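Local coordinates for ADP-ribosylglycohydrolase (Thermus thermophilus, PDB 2YZV), which is an all-helical protein of the ADP-ribosylglycohydrolase family that binds two magnesium ions side by side between the starts of two helices, at residues T56-Q61 against A252-A257; G21-A26 against R40-G45; A14-A19 against H281-M286. One frame throughout, in Å; residues are numbered along the deposited sequence.

Interaction 1: T56-Q61 against A252-A257; sequences TDDTSQ and ADTVGA. With MG (magnesium ion), chain C; MG (magnesium ion), chain B.
Three oxygens close on the chain C magnesium ion: OG1 of T56, OD1 of D58 and OD1 of D253, the first two from one helix start and the third from the other. The D58 bond to this ion is the shortest, 1.9 Å from OD1 to the metal. So gathered, the ligand atoms crowd each other; OD1 of D58 and OD1 of D253 are 3.0 Å apart, a closeness the shared cation probably makes tolerable. The two carboxylate planes are turned 65° apart and the side chains cross nearly at right angles. D253 also reaches the chain B ion, with OD2 at a long 2.5 Å from the metal, so one carboxylate bridges both ions. T254 OG1 is the second ligand here, 2.4 Å from the chain B magnesium, and D251 is the third. This is the binuclear magnesium centre of the ADP-ribosylglycohydrolase fold, set between the first turns of helix 57-72 and helix 252-267, whose segments run at 46° to each other. A direct bond also joins the helices: T254 OG1 donates to OD2 of D58 over 2.7 Å, on the syn lone pair. D58 thus spends one oxygen on a metal and the other on a ligand of the second metal. Behind these ligands, T56 is the N-cap of its helix. Its OG1, in the crowded position between backbone N and carbonyl carbon, faces the ion, and D58 N points a weak but straight bond at it (170°). D22 of helix 4-26 hydrogen-bonds the same OG1 as a second-shell partner. T56 O takes both S60 N and S60 OG, the hydroxyl 3.0 Å away and above the carbonyl plane.

Interaction 2: G21-A26 against R40-G45; sequences GDALGA and REMKGG
Residues 21-26 of helix 4-26 meet the long loop that leads from this helix to helix 57-72, and M42, the centre of an inverse gamma turn in that loop, is the residue that makes most of the contact. The contact is apolar packing of a loop against a helix of this all-helical fold. M42 starts out with CG anti to its carbonyl carbon (chi1 -74°) and then bends at chi2 (-76°), which swings the thioether round toward the helix. Its methyl CE rests against two neighbouring side chains of the helix: A23, where CB is 3.8 Å from M42 CE, and L24, where CG is only 3.5 Å from the same methyl, closer than carbon atoms usually pack. The sulfur lies alongside, SD of M42 being 3.8 Å from L24 CD2, so the leucine meets the bend of the methionine as well as its tip. The side chains of L24 and M42 cross at about a right angle. W276 of helix 274-279 touches both L24 and M42 and joins them in the same apolar cluster. The loop itself is held from outside: Q27 bonds to E41 O through NE2 and to K43 N through OE1, while the E41 carboxylate is taken up by salt bridges with R275 and R243. Further along, G45 passes near A26 with phi at 102°, a backbone shape in which a side chain would run into the carbonyl oxygen of G44. On the upstream side of M42, one branch of L24 settles over the loop backbone, its CD2 lying 3.6 Å from E41 O.

Interaction 3: A14-A19 against H281-M286; sequences AFLGLA and HLREEM
M286 is the bump of this contact, and F15, L16 and A19 of helix 4-26 form the hollow that takes it. These three residues sit at i, i+1 and i+4 on the helix, so that the methionine lies against them along its whole length. Its CB comes against the leucine, 4.0 Å from L16 CD2. One carbon further out, CG packs on the phenylalanine ring, 3.9 Å from F15 CE2. The sulfur then passes that ring obliquely: SD stands 5.1 Å from the F15 centroid, 67° off the ring normal, an oblique Met-aromatic contact. Extended at chi2 (-169°), the chain turns at chi3 (-93°) and lays its end against the small alanine, where both CE and SD are 3.5 Å from A19 CB. The carbonyl oxygen of M286 lies over one face of the F15 ring. L16 makes a smaller bump in return: CD1 reaches the start of the other helix, 3.9 Å from R283 O and 4.2 Å from R283 CG, using the aliphatic base of the arginine. Around the pair, L63 of helix 57-72 and the loop residues W55 and L280 also touch M286, and L289, A290 and L293 carry the packing against F15 further along helix 283-298. This is apolar helix-to-helix packing in an all-helical fold, joining the first helix of the chain to the first turn of the last.

In the fold
Helix 4-26 supplies one side of interactions 2 and 3, through its residues 21-26 and 14-19, and backs interaction 1, where D22 hydrogen-bonds T56 and T59. All are largely buried, but interaction 1 lies deepest, about 7 Å from the centre of the chain to its own centre, against about 12 and 16 Å for interactions 3 and 2. Chemistry follows place: the centre is polar and metal-bound, while the flanking contacts are apolar and each turns on a methionine. Interaction 2 grips a nearby loop whose glycines are partly exposed; interaction 3 joins the first and last helices of the chain, and its M286 sulfur packs on T59 of interaction 1.

Interaction 1: T56-Q61 against A252-A257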
loop_
_atom_site.group_PDB
_atom_site.type_symbol
_atom_site.label_atom_id
_atom_site.label_comp_id
_atom_site.label_asym_id
_atom_site.label_seq_id
_atom_site.Cartn_x
_atom_site.Cartn_y
_atom_site.Cartn_z
ATOM N N THR A 56 0.300 6.998 9.615
ATOM C CA THR A 56 0.635 8.256 8.948
ATOM C C THR A 56 -0.229 8.615 7.741
ATOM O O THR A 56 -1.383 8.200 7.639
ATOM C CB THR A 56 2.099 8.227 8.491
ATOM O OG1 THR A 56 2.232 7.333 7.378
ATOM C CG2 THR A 56 2.993 7.734 9.624
ATOM N N ASP A 57 0.344 9.393 6.824
ATOM C CA ASP A 57 -0.373 9.810 5.626
ATOM C C ASP A 57 -0.686 8.641 4.699
ATOM O O ASP A 57 -1.590 8.730 3.867
ATOM C CB ASP A 57 0.419 10.889 4.870
ATOM C CG ASP A 57 1.796 10.422 4.443
ATOM O OD1 ASP A 57 1.889 9.512 3.593
ATOM O OD2 ASP A 57 2.792 10.973 4.955
ATOM N N ASP A 58 0.055 7.545 4.841
ATOM C CA ASP A 58 -0.176 6.364 4.015
ATOM C C ASP A 58 -1.604 5.889 4.243
ATOM O O ASP A 58 -2.406 5.786 3.309
ATOM C CB ASP A 58 0.778 5.229 4.405
ATOM C CG ASP A 58 2.234 5.587 4.202
ATOM O OD1 ASP A 58 2.681 6.614 4.747
ATOM O OD2 ASP A 58 2.936 4.828 3.503
ATOM N N THR A 59 -1.911 5.595 5.499
ATOM C CA THR A 59 -3.231 5.118 5.864
ATOM C C THR A 59 -4.293 6.206 5.695
ATOM O O THR A 59 -5.424 5.914 5.300
ATOM C CB THR A 59 -3.234 4.587 7.318
ATOM O OG1 THR A 59 -2.249 3.553 7.447
ATOM C CG2 THR A 59 -4.592 4.017 7.680
ATOM N N SER A 60 -3.936 7.457 5.972
ATOM C CA SER A 60 -4.897 8.548 5.822
ATOM C C SER A 60 -5.430 8.604 4.394
ATOM O O SER A 60 -6.640 8.703 4.173
ATOM C CB SER A 60 -4.249 9.886 6.178
ATOM O OG SER A 60 -3.855 9.908 7.538
ATOM N N GLN A 61 -4.526 8.528 3.424
ATOM C CA GLN A 61 -4.930 8.564 2.027
ATOM C C GLN A 61 -5.722 7.319 1.643
ATOM O O GLN A 61 -6.667 7.397 0.857
ATOM C CB GLN A 61 -3.705 8.715 1.125
ATOM C CG GLN A 61 -3.169 10.133 1.082
ATOM C CD GLN A 61 -1.919 10.253 0.239
ATOM O OE1 GLN A 61 -1.841 9.695 -0.853
ATOM N NE2 GLN A 61 -0.935 10.988 0.740
ATOM N N ALA A 252 10.263 3.214 6.207
ATOM C CA ALA A 252 9.669 2.016 6.789
ATOM C C ALA A 252 8.152 1.997 6.898
ATOM O O ALA A 252 7.544 0.930 6.830
ATOM C CB ALA A 252 10.285 1.759 8.158
ATOM N N ASP A 253 7.538 3.157 7.087
ATOM C CA ASP A 253 6.085 3.201 7.189
ATOM C C ASP A 253 5.456 2.758 5.873
ATOM O O ASP A 253 4.482 2.007 5.861
ATOM C CB ASP A 253 5.595 4.613 7.545
ATOM C CG ASP A 253 6.051 5.671 6.552
ATOM O OD1 ASP A 253 5.269 6.607 6.288
ATOM O OD2 ASP A 253 7.188 5.589 6.049
ATOM N N THR A 254 6.030 3.206 4.765
ATOM C CA THR A 254 5.492 2.871 3.456
ATOM C C THR A 254 5.874 1.470 2.988
ATOM O O THR A 254 5.068 0.786 2.359
ATOM C CB THR A 254 5.915 3.916 2.427
ATOM O OG1 THR A 254 5.544 5.214 2.911
ATOM C CG2 THR A 254 5.218 3.662 1.093
ATOM N N VAL A 255 7.096 1.036 3.283
ATOM C CA VAL A 255 7.491 -0.318 2.904
ATOM C C VAL A 255 6.609 -1.247 3.737
ATOM O O VAL A 255 6.106 -2.255 3.245
ATOM C CB VAL A 255 8.982 -0.591 3.210
ATOM C CG1 VAL A 255 9.289 -2.077 3.050
ATOM C CG2 VAL A 255 9.851 0.219 2.264
ATOM N N GLY A 256 6.413 -0.891 5.003
ATOM C CA GLY A 256 5.561 -1.691 5.863
ATOM C C GLY A 256 4.125 -1.725 5.358
ATOM O O GLY A 256 3.472 -2.770 5.396
ATOM N N ALA A 257 3.628 -0.590 4.878
ATOM C CA ALA A 257 2.255 -0.522 4.375
ATOM C C ALA A 257 2.064 -1.341 3.104
ATOM O O ALA A 257 1.023 -1.971 2.921
ATOM C CB ALA A 257 1.860 0.924 4.122
HETATM MG MG MG C . 3.715 7.773 5.899
HETATM MG MG MG B . 6.599 6.990 4.034
#

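Interaction 2: G21-A26 against R40-G45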
loop_
_atom_site.group_PDB
_atom_site.type_symbol
_atom_site.label_atom_id
_atom_site.label_comp_id
_atom_site.label_asym_id
_atom_site.label_seq_id
_atom_site.Cartn_x
_atom_site.Cartn_y
_atom_site.Cartn_z
ATOM N N GLY A 21 1.133 -2.074 8.985
ATOM C CA GLY A 21 2.479 -1.847 8.481
ATOM C C GLY A 21 2.909 -0.396 8.579
ATOM O O GLY A 21 4.059 -0.104 8.886
ATOM N N ASP A 22 1.980 0.514 8.299
ATOM C CA ASP A 22 2.248 1.946 8.366
ATOM C C ASP A 22 2.590 2.313 9.815
ATOM O O ASP A 22 3.606 2.961 10.079
ATOM C CB ASP A 22 1.003 2.705 7.871
ATOM C CG ASP A 22 1.185 4.221 7.844
ATOM O OD1 ASP A 22 2.307 4.711 8.065
ATOM O OD2 ASP A 22 0.182 4.924 7.592
ATOM N N ALA A 23 1.754 1.872 10.753
ATOM C CA ALA A 23 1.968 2.168 12.167
ATOM C C ALA A 23 3.297 1.621 12.691
ATOM O O ALA A 23 4.039 2.325 13.378
ATOM C CB ALA A 23 0.814 1.612 12.998
ATOM N N LEU A 24 3.595 0.363 12.381
ATOM C CA LEU A 24 4.845 -0.238 12.836
ATOM C C LEU A 24 6.071 0.423 12.220
ATOM O O LEU A 24 7.021 0.767 12.925
ATOM C CB LEU A 24 4.864 -1.733 12.511
ATOM C CG LEU A 24 4.053 -2.630 13.442
ATOM C CD1 LEU A 24 3.913 -4.015 12.827
ATOM C CD2 LEU A 24 4.743 -2.713 14.804
ATOM N N GLY A 25 6.042 0.602 10.902
ATOM C CA GLY A 25 7.161 1.212 10.202
ATOM C C GLY A 25 7.411 2.657 10.595
ATOM O O GLY A 25 8.555 3.110 10.608
ATOM N N ALA A 26 6.340 3.376 10.917
ATOM C CA ALA A 26 6.453 4.775 11.310
ATOM C C ALA A 26 7.365 4.935 12.523
ATOM O O ALA A 26 7.989 5.981 12.707
ATOM C CB ALA A 26 5.070 5.345 11.618
ATOM N N ARG A 40 9.710 -4.991 17.020
ATOM C CA ARG A 40 8.851 -6.172 17.046
ATOM C C ARG A 40 7.418 -5.899 17.490
ATOM O O ARG A 40 6.515 -6.684 17.196
ATOM C CB ARG A 40 9.455 -7.232 17.975
ATOM C CG ARG A 40 10.868 -7.656 17.618
ATOM C CD ARG A 40 11.474 -8.538 18.703
ATOM N NE ARG A 40 10.746 -9.792 18.888
ATOM C CZ ARG A 40 10.673 -10.762 17.981
ATOM N NH1 ARG A 40 11.285 -10.633 16.810
ATOM N NH2 ARG A 40 9.996 -11.870 18.250
ATOM N N GLU A 41 7.197 -4.800 18.200
ATOM C CA GLU A 41 5.857 -4.500 18.690
ATOM C C GLU A 41 5.401 -3.068 18.432
ATOM O O GLU A 41 6.191 -2.222 18.011
ATOM C CB GLU A 41 5.781 -4.788 20.193
ATOM C CG GLU A 41 6.193 -6.199 20.606
ATOM C CD GLU A 41 5.459 -7.282 19.839
ATOM O OE1 GLU A 41 4.275 -7.080 19.500
ATOM O OE2 GLU A 41 6.061 -8.347 19.583
ATOM N N MET A 42 4.116 -2.814 18.687
ATOM C CA MET A 42 3.511 -1.491 18.513
ATOM C C MET A 42 3.845 -0.603 19.706
ATOM O O MET A 42 3.102 -0.552 20.684
ATOM C CB MET A 42 1.987 -1.609 18.406
ATOM C CG MET A 42 1.484 -2.157 17.094
ATOM S SD MET A 42 1.550 -0.944 15.751
ATOM C CE MET A 42 0.804 -1.933 14.434
ATOM N N LYS A 43 4.961 0.107 19.618
ATOM C CA LYS A 43 5.384 0.973 20.708
ATOM C C LYS A 43 5.149 2.448 20.414
ATOM O O LYS A 43 5.226 3.288 21.311
ATOM C CB LYS A 43 6.870 0.741 20.993
ATOM C CG LYS A 43 7.204 -0.642 21.540
ATOM C CD LYS A 43 7.057 -0.710 23.058
ATOM C CE LYS A 43 5.622 -0.495 23.518
ATOM N NZ LYS A 43 5.505 -0.517 25.004
ATOM N N GLY A 44 4.840 2.760 19.161
ATOM C CA GLY A 44 4.646 4.147 18.793
ATOM C C GLY A 44 6.026 4.766 18.682
ATOM O O GLY A 44 7.024 4.047 18.614
ATOM N N GLY A 45 6.094 6.091 18.674
ATOM C CA GLY A 45 7.378 6.754 18.572
ATOM C C GLY A 45 7.656 7.287 17.184
ATOM O O GLY A 45 6.747 7.758 16.492
#

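Interaction 3: A14-A19 against H281-M286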
loop_
_atom_site.group_PDB
_atom_site.type_symbol
_atom_site.label_atom_id
_atom_site.label_comp_id
_atom_site.label_asym_id
_atom_site.label_seq_id
_atom_site.Cartn_x
_atom_site.Cartn_y
_atom_site.Cartn_z
ATOM N N ALA A 14 -5.898 -7.335 3.888
ATOM C CA ALA A 14 -5.158 -6.409 3.038
ATOM C C ALA A 14 -5.311 -4.961 3.510
ATOM O O ALA A 14 -4.342 -4.202 3.515
ATOM C CB ALA A 14 -5.622 -6.545 1.584
ATOM N N PHE A 15 -6.522 -4.577 3.907
ATOM C CA PHE A 15 -6.780 -3.211 4.360
ATOM C C PHE A 15 -6.162 -2.947 5.730
ATOM O O PHE A 15 -5.423 -1.972 5.912
ATOM C CB PHE A 15 -8.296 -2.956 4.391
ATOM C CG PHE A 15 -8.677 -1.499 4.346
ATOM C CD1 PHE A 15 -9.700 -1.066 3.506
ATOM C CD2 PHE A 15 -8.025 -0.560 5.140
ATOM C CE1 PHE A 15 -10.070 0.278 3.456
ATOM C CE2 PHE A 15 -8.386 0.790 5.099
ATOM C CZ PHE A 15 -9.412 1.209 4.252
ATOM N N LEU A 16 -6.453 -3.808 6.696
ATOM C CA LEU A 16 -5.893 -3.639 8.033
ATOM C C LEU A 16 -4.377 -3.819 8.021
ATOM O O LEU A 16 -3.658 -3.138 8.752
ATOM C CB LEU A 16 -6.530 -4.629 9.015
ATOM C CG LEU A 16 -7.884 -4.269 9.640
ATOM C CD1 LEU A 16 -7.698 -3.114 10.599
ATOM C CD2 LEU A 16 -8.902 -3.918 8.568
ATOM N N GLY A 17 -3.889 -4.728 7.179
ATOM C CA GLY A 17 -2.456 -4.956 7.091
ATOM C C GLY A 17 -1.726 -3.699 6.651
ATOM O O GLY A 17 -0.602 -3.433 7.083
ATOM N N LEU A 18 -2.365 -2.931 5.776
ATOM C CA LEU A 18 -1.789 -1.680 5.285
ATOM C C LEU A 18 -1.523 -0.754 6.474
ATOM O O LEU A 18 -0.413 -0.247 6.641
ATOM C CB LEU A 18 -2.766 -1.017 4.307
ATOM C CG LEU A 18 -2.379 0.246 3.535
ATOM C CD1 LEU A 18 -3.437 0.505 2.477
ATOM C CD2 LEU A 18 -2.250 1.449 4.462
ATOM N N ALA A 19 -2.545 -0.549 7.302
ATOM C CA ALA A 19 -2.437 0.324 8.467
ATOM C C ALA A 19 -1.479 -0.214 9.527
ATOM O O ALA A 19 -0.756 0.550 10.167
ATOM C CB ALA A 19 -3.818 0.551 9.076
ATOM N N HIS A 281 -5.203 2.168 15.606
ATOM C CA HIS A 281 -6.141 3.287 15.625
ATOM C C HIS A 281 -7.190 3.115 14.519
ATOM O O HIS A 281 -6.849 2.835 13.371
ATOM C CB HIS A 281 -5.383 4.603 15.419
ATOM C CG HIS A 281 -6.236 5.824 15.571
ATOM N ND1 HIS A 281 -5.979 6.997 14.895
ATOM C CD2 HIS A 281 -7.334 6.057 16.326
ATOM C CE1 HIS A 281 -6.886 7.900 15.226
ATOM N NE2 HIS A 281 -7.720 7.354 16.093
ATOM N N LEU A 282 -8.460 3.287 14.877
ATOM C CA LEU A 282 -9.580 3.161 13.941
ATOM C C LEU A 282 -9.719 1.776 13.311
ATOM O O LEU A 282 -10.172 1.641 12.175
ATOM C CB LEU A 282 -9.477 4.221 12.838
ATOM C CG LEU A 282 -9.393 5.676 13.311
ATOM C CD1 LEU A 282 -9.458 6.606 12.108
ATOM C CD2 LEU A 282 -10.535 5.979 14.269
ATOM N N ARG A 283 -9.329 0.754 14.063
ATOM C CA ARG A 283 -9.416 -0.631 13.618
ATOM C C ARG A 283 -10.820 -0.962 13.105
ATOM O O ARG A 283 -10.994 -1.451 11.986
ATOM C CB ARG A 283 -9.081 -1.549 14.793
ATOM C CG ARG A 283 -9.251 -3.027 14.521
ATOM C CD ARG A 283 -9.314 -3.771 15.843
ATOM N NE ARG A 283 -9.361 -5.218 15.679
ATOM C CZ ARG A 283 -9.432 -6.072 16.694
ATOM N NH1 ARG A 283 -9.468 -5.615 17.940
ATOM N NH2 ARG A 283 -9.457 -7.379 16.467
ATOM N N GLU A 284 -11.825 -0.695 13.934
ATOM C CA GLU A 284 -13.208 -0.991 13.568
ATOM C C GLU A 284 -13.707 -0.240 12.339
ATOM O O GLU A 284 -14.442 -0.799 11.523
ATOM C CB GLU A 284 -14.144 -0.712 14.750
ATOM C CG GLU A 284 -13.990 -1.655 15.940
ATOM C CD GLU A 284 -12.728 -1.404 16.746
ATOM O OE1 GLU A 284 -12.164 -0.294 16.653
ATOM O OE2 GLU A 284 -12.311 -2.316 17.491
ATOM N N GLU A 285 -13.327 1.024 12.202
ATOM C CA GLU A 285 -13.759 1.800 11.048
ATOM C C GLU A 285 -13.170 1.207 9.774
ATOM O O GLU A 285 -13.831 1.161 8.734
ATOM C CB GLU A 285 -13.341 3.267 11.191
ATOM C CG GLU A 285 -14.144 4.047 12.227
ATOM C CD GLU A 285 -13.637 3.875 13.650
ATOM O OE1 GLU A 285 -12.882 2.916 13.918
ATOM O OE2 GLU A 285 -14.003 4.705 14.510
ATOM N N MET A 286 -11.926 0.743 9.854
ATOM C CA MET A 286 -11.291 0.151 8.687
ATOM C C MET A 286 -11.917 -1.190 8.329
ATOM O O MET A 286 -12.066 -1.516 7.152
ATOM C CB MET A 286 -9.788 0.001 8.918
ATOM C CG MET A 286 -9.078 1.338 8.947
ATOM S SD MET A 286 -7.288 1.171 8.897
ATOM C CE MET A 286 -6.904 1.172 10.642
#